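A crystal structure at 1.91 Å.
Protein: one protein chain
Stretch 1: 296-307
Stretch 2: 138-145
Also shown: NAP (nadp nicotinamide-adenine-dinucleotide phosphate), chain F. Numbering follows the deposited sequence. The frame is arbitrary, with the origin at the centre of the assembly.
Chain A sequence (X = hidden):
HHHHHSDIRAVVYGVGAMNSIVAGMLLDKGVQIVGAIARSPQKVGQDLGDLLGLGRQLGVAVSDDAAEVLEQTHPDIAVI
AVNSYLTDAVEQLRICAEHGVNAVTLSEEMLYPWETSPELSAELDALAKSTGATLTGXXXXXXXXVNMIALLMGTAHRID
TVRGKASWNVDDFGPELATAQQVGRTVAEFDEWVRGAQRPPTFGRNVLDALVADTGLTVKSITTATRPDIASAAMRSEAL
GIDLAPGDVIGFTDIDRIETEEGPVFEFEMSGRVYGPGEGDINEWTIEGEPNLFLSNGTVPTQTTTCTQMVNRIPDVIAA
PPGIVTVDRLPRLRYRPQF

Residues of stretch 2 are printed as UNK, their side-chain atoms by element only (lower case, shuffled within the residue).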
ATOM      1  N   SER A 296       5.563   8.700   4.988  1.00 26.20           N
ATOM      2  CA  SER A 296       6.653   8.460   5.959  1.00 28.24           C
ATOM      3  C   SER A 296       6.261   7.253   6.811  1.00 25.23           C
ATOM      4  O   SER A 296       5.050   7.081   7.104  1.00 26.31           O
ATOM      5  CB  SER A 296       6.895   9.711   6.783  1.00 27.19           C
ATOM      6  OG  SER A 296       7.559   9.412   7.983  1.00 37.00           O
ATOM      7  N   ASN A 297       7.247   6.490   7.259  1.00 27.86           N
ATOM      8  CA  ASN A 297       7.004   5.310   8.125  1.00 23.50           C
ATOM      9  C   ASN A 297       7.718   5.507   9.460  1.00 24.03           C
ATOM     10  O   ASN A 297       7.971   4.490  10.126  1.00 23.08           O
ATOM     11  CB  ASN A 297       7.364   4.021   7.381  1.00 24.25           C
ATOM     12  CG  ASN A 297       6.430   3.712   6.230  1.00 25.11           C
ATOM     13  OD1 ASN A 297       5.236   3.418   6.412  1.00 27.90           O
ATOM     14  ND2 ASN A 297       6.960   3.796   5.042  1.00 23.92           N
ATOM     15  N   GLY A 298       8.012   6.753   9.844  1.00 24.79           N
ATOM     16  CA  GLY A 298       8.691   7.031  11.119  1.00 25.80           C
ATOM     17  C   GLY A 298       9.992   6.258  11.212  1.00 27.26           C
ATOM     18  O   GLY A 298      10.682   6.187  10.197  1.00 26.94           O
ATOM     19  N   THR A 299      10.347   5.728  12.381  1.00 26.54           N
ATOM     20  CA  THR A 299      11.581   4.893  12.549  1.00 25.44           C
ATOM     21  C   THR A 299      11.224   3.485  12.096  1.00 24.75           C
ATOM     22  O   THR A 299      10.807   2.676  12.911  1.00 24.95           O
ATOM     23  CB  THR A 299      12.162   4.994  13.958  1.00 29.21           C
ATOM     24  OG1 THR A 299      12.437   6.377  14.140  1.00 28.11           O
ATOM     25  CG2 THR A 299      13.452   4.224  14.095  1.00 30.76           C
ATOM     26  N   VAL A 300      11.277   3.265  10.787  1.00 25.78           N
ATOM     27  CA  VAL A 300      10.727   2.045  10.141  1.00 24.80           C
ATOM     28  C   VAL A 300      11.562   0.841  10.559  1.00 25.15           C
ATOM     29  O   VAL A 300      12.793   0.922  10.608  1.00 27.23           O
ATOM     30  CB  VAL A 300      10.680   2.245   8.616  1.00 24.74           C
ATOM     31  CG1 VAL A 300      12.056   2.464   8.006  1.00 22.39           C
ATOM     32  CG2 VAL A 300       9.949   1.101   7.949  1.00 24.44           C
ATOM     33  N   PRO A 301      10.922  -0.276  10.974  1.00 27.58           N
ATOM     34  CA  PRO A 301      11.653  -1.479  11.400  1.00 27.61           C
ATOM     35  C   PRO A 301      12.190  -2.309  10.223  1.00 26.29           C
ATOM     36  O   PRO A 301      11.621  -3.345   9.911  1.00 25.12           O
ATOM     37  CB  PRO A 301      10.598  -2.254  12.198  1.00 25.93           C
ATOM     38  CG  PRO A 301       9.297  -1.851  11.545  1.00 28.11           C
ATOM     39  CD  PRO A 301       9.471  -0.385  11.206  1.00 26.74           C
ATOM     40  N   THR A 302      13.260  -1.819   9.586  1.00 24.92           N
ATOM     41  CA  THR A 302      13.827  -2.423   8.351  1.00 25.80           C
ATOM     42  C   THR A 302      14.205  -3.890   8.624  1.00 23.62           C
ATOM     43  O   THR A 302      13.846  -4.747   7.856  1.00 21.96           O
ATOM     44  CB  THR A 302      15.030  -1.616   7.859  1.00 26.63           C
ATOM     45  OG1 THR A 302      14.651  -0.237   7.822  1.00 26.16           O
ATOM     46  CG2 THR A 302      15.550  -2.070   6.504  1.00 26.50           C
ATOM     47  N   GLN A 303      14.941  -4.151   9.684  1.00 23.40           N
ATOM     48  CA  GLN A 303      15.445  -5.504  10.010  1.00 26.05           C
ATOM     49  C   GLN A 303      14.260  -6.468  10.157  1.00 27.26           C
ATOM     50  O   GLN A 303      14.267  -7.525   9.545  1.00 25.35           O
ATOM     51  CB  GLN A 303      16.281  -5.458  11.294  1.00 25.46           C
ATOM     52  CG  GLN A 303      16.982  -6.782  11.587  1.00 26.41           C
ATOM     53  CD  GLN A 303      17.338  -6.905  13.045  1.00 28.69           C
ATOM     54  OE1 GLN A 303      16.467  -7.066  13.892  1.00 27.56           O
ATOM     55  NE2 GLN A 303      18.618  -6.827  13.346  1.00 26.25           N
ATOM     56  N   THR A 304      13.271  -6.147  10.971  1.00 26.55           N
ATOM     57  CA  THR A 304      12.182  -7.101  11.240  1.00 26.09           C
ATOM     58  C   THR A 304      11.389  -7.311   9.950  1.00 25.48           C
ATOM     59  O   THR A 304      11.077  -8.491   9.666  1.00 23.35           O
ATOM     60  CB  THR A 304      11.284  -6.669  12.398  1.00 28.53           C
ATOM     61  OG1 THR A 304      12.089  -6.380  13.535  1.00 24.91           O
ATOM     62  CG2 THR A 304      10.258  -7.725  12.753  1.00 30.01           C
ATOM     63  N   THR A 305      11.051  -6.249   9.208  1.00 23.03           N
ATOM     64  CA  THR A 305      10.146  -6.353   8.032  1.00 24.68           C
ATOM     65  C   THR A 305      10.918  -6.928   6.833  1.00 26.49           C
ATOM     66  O   THR A 305      10.267  -7.398   5.872  1.00 24.31           O
ATOM     67  CB  THR A 305       9.437  -5.037   7.700  1.00 23.65           C
ATOM     68  OG1 THR A 305      10.405  -4.039   7.352  1.00 22.75           O
ATOM     69  CG2 THR A 305       8.556  -4.543   8.835  1.00 22.95           C
ATOM     70  N   THR A 306      12.245  -6.936   6.841  1.00 26.39           N
ATOM     71  CA  THR A 306      13.000  -7.749   5.859  1.00 25.57           C
ATOM     72  C   THR A 306      12.522  -9.204   5.986  1.00 26.92           C
ATOM     73  O   THR A 306      12.167  -9.857   4.973  1.00 25.52           O
ATOM     74  CB  THR A 306      14.507  -7.663   6.095  1.00 26.52           C
ATOM     75  OG1 THR A 306      14.974  -6.365   5.764  1.00 27.90           O
ATOM     76  CG2 THR A 306      15.276  -8.697   5.308  1.00 32.76           C
ATOM     77  N   CYS A 307      12.466  -9.688   7.213  1.00 26.69           N
ATOM     78  CA  CYS A 307      12.259 -11.130   7.542  1.00 27.32           C
ATOM     79  C   CYS A 307      10.765 -11.466   7.437  1.00 31.21           C
ATOM     80  O   CYS A 307      10.441 -12.484   6.811  1.00 27.17           O
ATOM     81  CB  CYS A 307      12.848 -11.408   8.916  1.00 26.66           C
ATOM     82  SG  CYS A 307      14.638 -11.128   8.903  1.00 28.40           S
ATOM     83  N   UNK A 138      12.583 -10.869  -2.607  1.00 30.00           N
ATOM     84  CA  UNK A 138      11.761 -10.048  -1.692  1.00 29.14           C
ATOM     85  C   UNK A 138      12.668  -9.528  -0.573  1.00 29.29           C
ATOM     86  O   UNK A 138      13.895  -9.470  -0.777  1.00 29.21           O
ATOM     87  c   UNK A 138      10.914 -12.143  -0.574  1.00 31.15           C
ATOM     88  c   UNK A 138      10.539 -10.839  -1.237  1.00 28.76           C
ATOM     89  o   UNK A 138       9.752 -10.068  -0.330  1.00 31.59           O
ATOM     90  N   UNK A 139      12.061  -9.149   0.547  1.00 27.71           N
ATOM     91  CA  UNK A 139      12.735  -8.468   1.664  1.00 27.11           C
ATOM     92  C   UNK A 139      12.083  -7.130   1.948  1.00 29.16           C
ATOM     93  O   UNK A 139      10.844  -6.948   1.616  1.00 25.35           O
ATOM     94  N   UNK A 140      12.866  -6.221   2.536  1.00 27.12           N
ATOM     95  CA  UNK A 140      12.356  -4.915   3.039  1.00 26.26           C
ATOM     96  C   UNK A 140      11.661  -4.160   1.896  1.00 23.19           C
ATOM     97  O   UNK A 140      10.547  -3.600   2.087  1.00 21.53           O
ATOM     98  c   UNK A 140      12.953  -0.326   3.592  1.00 23.37           C
ATOM     99  c   UNK A 140      13.495  -4.083   3.631  1.00 24.28           C
ATOM    100  c   UNK A 140      11.612  -1.272   5.344  1.00 22.79           C
ATOM    101  c   UNK A 140      12.035  -0.173   4.619  1.00 24.22           C
ATOM    102  c   UNK A 140      12.116  -2.517   5.035  1.00 25.78           C
ATOM    103  o   UNK A 140      11.575   1.074   4.929  1.00 23.31           O
ATOM    104  c   UNK A 140      13.408  -1.593   3.266  1.00 23.72           C
ATOM    105  c   UNK A 140      13.027  -2.695   4.007  1.00 23.18           C
ATOM    106  N   UNK A 141      12.283  -4.148   0.728  1.00 25.82           N
ATOM    107  CA  UNK A 141      11.906  -3.271  -0.419  1.00 25.41           C
ATOM    108  C   UNK A 141      10.489  -3.606  -0.892  1.00 24.51           C
ATOM    109  O   UNK A 141       9.820  -2.690  -1.439  1.00 27.52           O
ATOM    110  n   UNK A 141      15.377  -5.490  -2.405  1.00 27.56           N
ATOM    111  c   UNK A 141      12.855  -3.382  -1.613  1.00 27.58           C
ATOM    112  c   UNK A 141      14.329  -3.622  -1.275  1.00 29.19           C
ATOM    113  c   UNK A 141      14.620  -5.097  -1.371  1.00 28.56           C
ATOM    114  o   UNK A 141      14.047  -5.880  -0.615  1.00 24.12           O
ATOM    115  N   UNK A 142      10.056  -4.859  -0.744  1.00 26.52           N
ATOM    116  CA  UNK A 142       8.822  -5.422  -1.362  1.00 26.75           C
ATOM    117  C   UNK A 142       7.642  -4.440  -1.131  1.00 28.65           C
ATOM    118  O   UNK A 142       7.041  -3.980  -2.103  1.00 28.04           O
ATOM    119  o   UNK A 142       7.477  -8.863  -1.204  1.00 28.39           O
ATOM    120  c   UNK A 142       8.580  -6.811  -0.784  1.00 26.40           C
ATOM    121  c   UNK A 142       7.399  -7.600  -1.300  1.00 28.91           C
ATOM    122  o   UNK A 142       6.402  -6.978  -1.749  1.00 26.75           O
ATOM    123  N   UNK A 143       7.330  -4.149   0.121  1.00 27.09           N
ATOM    124  CA  UNK A 143       6.284  -3.178   0.512  1.00 24.73           C
ATOM    125  C   UNK A 143       6.832  -1.749   0.471  1.00 24.65           C
ATOM    126  O   UNK A 143       6.236  -0.903  -0.226  1.00 25.97           O
ATOM    127  c   UNK A 143       4.637  -2.531   2.288  1.00 26.24           C
ATOM    128  o   UNK A 143       5.142  -4.807   1.836  1.00 23.45           O
ATOM    129  c   UNK A 143       5.701  -3.514   1.880  1.00 23.60           C
ATOM    130  N   UNK A 144       7.924  -1.451   1.179  1.00 26.80           N
ATOM    131  CA  UNK A 144       8.256  -0.048   1.572  1.00 24.70           C
ATOM    132  C   UNK A 144       8.858   0.748   0.423  1.00 26.88           C
ATOM    133  O   UNK A 144       8.751   1.978   0.474  1.00 24.55           O
ATOM    134  c   UNK A 144       7.819  -2.338   5.543  1.00 25.81           C
ATOM    135  c   UNK A 144       7.444   0.257   4.661  1.00 25.93           C
ATOM    136  c   UNK A 144       8.377  -0.550   4.025  1.00 24.74           C
ATOM    137  c   UNK A 144       8.543  -1.853   4.471  1.00 22.85           C
ATOM    138  c   UNK A 144       6.900  -1.528   6.182  1.00 24.48           C
ATOM    139  c   UNK A 144       9.131  -0.052   2.820  1.00 24.02           C
ATOM    140  c   UNK A 144       6.743  -0.223   5.760  1.00 24.49           C
ATOM    141  N   UNK A 145       9.434   0.096  -0.594  1.00 25.19           N
ATOM    142  CA  UNK A 145      10.053   0.821  -1.729  1.00 26.90           C
ATOM    143  C   UNK A 145       9.330   0.517  -3.049  1.00 25.70           C
ATOM    144  O   UNK A 145       9.583   1.269  -4.004  1.00 29.02           O
ATOM    145  c   UNK A 145      15.862  -0.456  -0.342  1.00 26.08           C
ATOM    146  c   UNK A 145      11.560   0.559  -1.840  1.00 26.40           C
ATOM    147  c   UNK A 145      14.620  -0.292  -0.932  1.00 26.71           C
ATOM    148  c   UNK A 145      11.993   1.875   0.314  1.00 27.75           C
ATOM    149  c   UNK A 145      13.714   0.612  -0.361  1.00 26.59           C
ATOM    150  c   UNK A 145      14.075   1.271   0.838  1.00 25.64           C
ATOM    151  c   UNK A 145      12.368   1.000  -0.666  1.00 25.57           C
ATOM    152  n   UNK A 145      13.013   2.057   1.208  1.00 26.40           N
ATOM    153  c   UNK A 145      15.305   1.061   1.467  1.00 23.67           C
ATOM    154  c   UNK A 145      16.193   0.197   0.852  1.00 26.48           C
TER
HETATM  155  PA  NAP F 402      25.152 -12.618   7.002  1.00 26.75           P
HETATM  156  O1A NAP F 402      24.825 -12.599   8.421  1.00 26.25           O
HETATM  157  O2A NAP F 402      26.584 -12.369   6.444  1.00 25.71           O
HETATM  158  O5B NAP F 402      24.618 -14.055   6.438  1.00 29.38           O
HETATM  159  C5B NAP F 402      25.012 -14.586   5.166  1.00 29.66           C
HETATM  160  C4B NAP F 402      24.980 -16.106   5.260  1.00 32.85           C
HETATM  161  O4B NAP F 402      25.290 -16.710   4.007  1.00 33.64           O
HETATM  162  C3B NAP F 402      25.969 -16.717   6.289  1.00 34.37           C
HETATM  163  O3B NAP F 402      25.150 -17.603   7.092  1.00 34.47           O
HETATM  164  C2B NAP F 402      26.969 -17.550   5.491  1.00 38.56           C
HETATM  165  O2B NAP F 402      27.320 -18.804   6.116  1.00 41.17           O
HETATM  166  C1B NAP F 402      26.095 -17.892   4.324  1.00 33.78           C
HETATM  167  N9A NAP F 402      26.751 -18.267   3.073  1.00 37.01           N
HETATM  168  C8A NAP F 402      27.620 -17.567   2.317  1.00 33.26           C
HETATM  169  N7A NAP F 402      27.882 -18.273   1.211  1.00 34.98           N
HETATM  170  C5A NAP F 402      27.105 -19.382   1.239  1.00 37.22           C
HETATM  171  C6A NAP F 402      26.841 -20.564   0.379  1.00 38.30           C
HETATM  172  N6A NAP F 402      27.470 -20.720  -0.778  1.00 40.84           N
HETATM  173  N1A NAP F 402      25.968 -21.477   0.799  1.00 37.82           N
HETATM  174  C2A NAP F 402      25.285 -21.378   1.959  1.00 38.14           C
HETATM  175  N3A NAP F 402      25.453 -20.339   2.808  1.00 37.50           N
HETATM  176  C4A NAP F 402      26.363 -19.380   2.475  1.00 34.81           C
HETATM  177  O3  NAP F 402      24.233 -11.550   6.155  1.00 27.67           O
HETATM  178  PN  NAP F 402      22.630 -11.230   6.436  1.00 25.24           P
HETATM  179  O1N NAP F 402      22.420  -9.973   7.223  1.00 27.32           O
HETATM  180  O2N NAP F 402      21.921 -12.455   6.896  1.00 24.96           O
HETATM  181  O5D NAP F 402      22.370 -10.929   4.888  1.00 24.22           O
HETATM  182  C5D NAP F 402      22.366 -11.898   3.833  1.00 25.52           C
HETATM  183  C4D NAP F 402      22.045 -11.334   2.477  1.00 26.50           C
HETATM  184  O4D NAP F 402      20.664 -10.848   2.513  1.00 27.28           O
HETATM  185  C3D NAP F 402      22.977 -10.214   2.110  1.00 25.18           C
HETATM  186  O3D NAP F 402      23.386 -10.265   0.755  1.00 23.76           O
HETATM  187  C2D NAP F 402      22.118  -8.966   2.358  1.00 25.39           C
HETATM  188  O2D NAP F 402      22.597  -7.880   1.554  1.00 24.89           O
HETATM  189  C1D NAP F 402      20.697  -9.508   2.027  1.00 26.95           C
HETATM  190  N1N NAP F 402      19.641  -8.724   2.691  1.00 23.74           N
HETATM  191  C2N NAP F 402      18.648  -8.279   1.946  1.00 24.60           C
HETATM  192  C3N NAP F 402      17.666  -7.485   2.522  1.00 24.38           C
HETATM  193  C7N NAP F 402      16.482  -6.995   1.717  1.00 26.19           C
HETATM  194  O7N NAP F 402      15.758  -6.171   2.275  1.00 26.83           O
HETATM  195  N7N NAP F 402      16.223  -7.468   0.486  1.00 24.85           N
HETATM  196  C4N NAP F 402      17.745  -7.189   3.883  1.00 22.74           C
HETATM  197  C5N NAP F 402      18.799  -7.674   4.650  1.00 23.77           C
HETATM  198  C6N NAP F 402      19.730  -8.450   4.005  1.00 22.34           C
HETATM  199  P2B NAP F 402      28.080 -18.878   7.519  1.00 38.72           P
HETATM  200  O1X NAP F 402      27.149 -18.389   8.590  1.00 35.82           O
HETATM  201  O2X NAP F 402      28.244 -20.374   7.781  1.00 37.48           O
HETATM  202  O3X NAP F 402      29.323 -18.055   7.164  1.00 43.32           O

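Position 138 carries three side-chain atoms: a carbon bonded to one oxygen and one further carbon. None of them touches stretch 1. That branching at CB identifies threonine. Thr138 OG1 donates a hydrogen bond to a side-chain oxygen of position 142, tying the loop to the helix that follows.

Position 139 has no side-chain atoms, and its bare CA packs 3.6 Å from Thr306 O. It is glycine. Its phi of 122° and psi of -155° would jam a CB against the preceding carbonyl oxygen, and the CB of Gly139, if present, would also lie 2.3 Å from N7N of NAP.

Position 140 shows one carbon leading to a six-carbon ring that bears an oxygen. Thr302 CG2 lies over one face of this ring, in a CH-pi contact, while Thr305 OG1 and Val300 CG2 lie at its edge, near the ring plane. This is tyrosine. Thr302 CG2 is 3.8 Å from the centroid of the Tyr140 ring, and Thr305 OG1 approaches Tyr140 CD1 at 3.3 Å. Val300 CG1 comes within 3.4 Å of Tyr140 OH. A long, flat side chain can thus meet several residues at once. Tyr140 N donates a 2.9 Å hydrogen bond to NAP O7N.

Position 141 has three carbons in a row, the third carrying an oxygen and a nitrogen, hence glutamine. Its CB points away from stretch 1, and Gln141 OE1 accepts a 2.9 Å hydrogen bond from N7N of NAP.

Position 142 has two carbons, the second bearing two oxygens, and does not reach stretch 1: aspartate. Its carboxylate supplies the acceptor for the loop threonine, Thr138 OG1 to Asp142 OD2 at 2.7 Å.

Position 143 again has a carbon bearing one oxygen and one carbon, clear of stretch 1, so it is threonine. Thr143 OG1 is hydrogen-bonded to a residue just outside the stretches, which suits a buried hydroxyl.

Position 144 is one carbon and an unsubstituted six-carbon ring. Val300 CG2 sits over a face, 4.2 Å from the ring centroid, and Asn297 lies at the edge. This is phenylalanine; the apolar ring of Phe144 suits this buried place.

Position 145 holds fused five- and six-membered rings with a single nitrogen, with nothing of stretch 1 within 5 Å: tryptophan. The large, mostly apolar rings of Trp145 suit its burial.

The contact works by packing, with no hydrogen bond across it. Tyr140 and Phe144, four residues apart, both meet Val300 and Thr305. The hydroxyls of Thr305 and Thr306 are satisfied within their own stretch: Thr305 OG1 donates to Pro301 O at 2.9 Å and Thr306 OG1 to Thr302 O at 2.9 Å. Both stretches also border the nicotinamide: Thr306 CG2 lies 3.2 Å from NAP C4N, and stretch 2 reaches its carboxamide through Tyr140 N and Gln141 OE1.

Stretch 2 (138-145) TGYQDTFW
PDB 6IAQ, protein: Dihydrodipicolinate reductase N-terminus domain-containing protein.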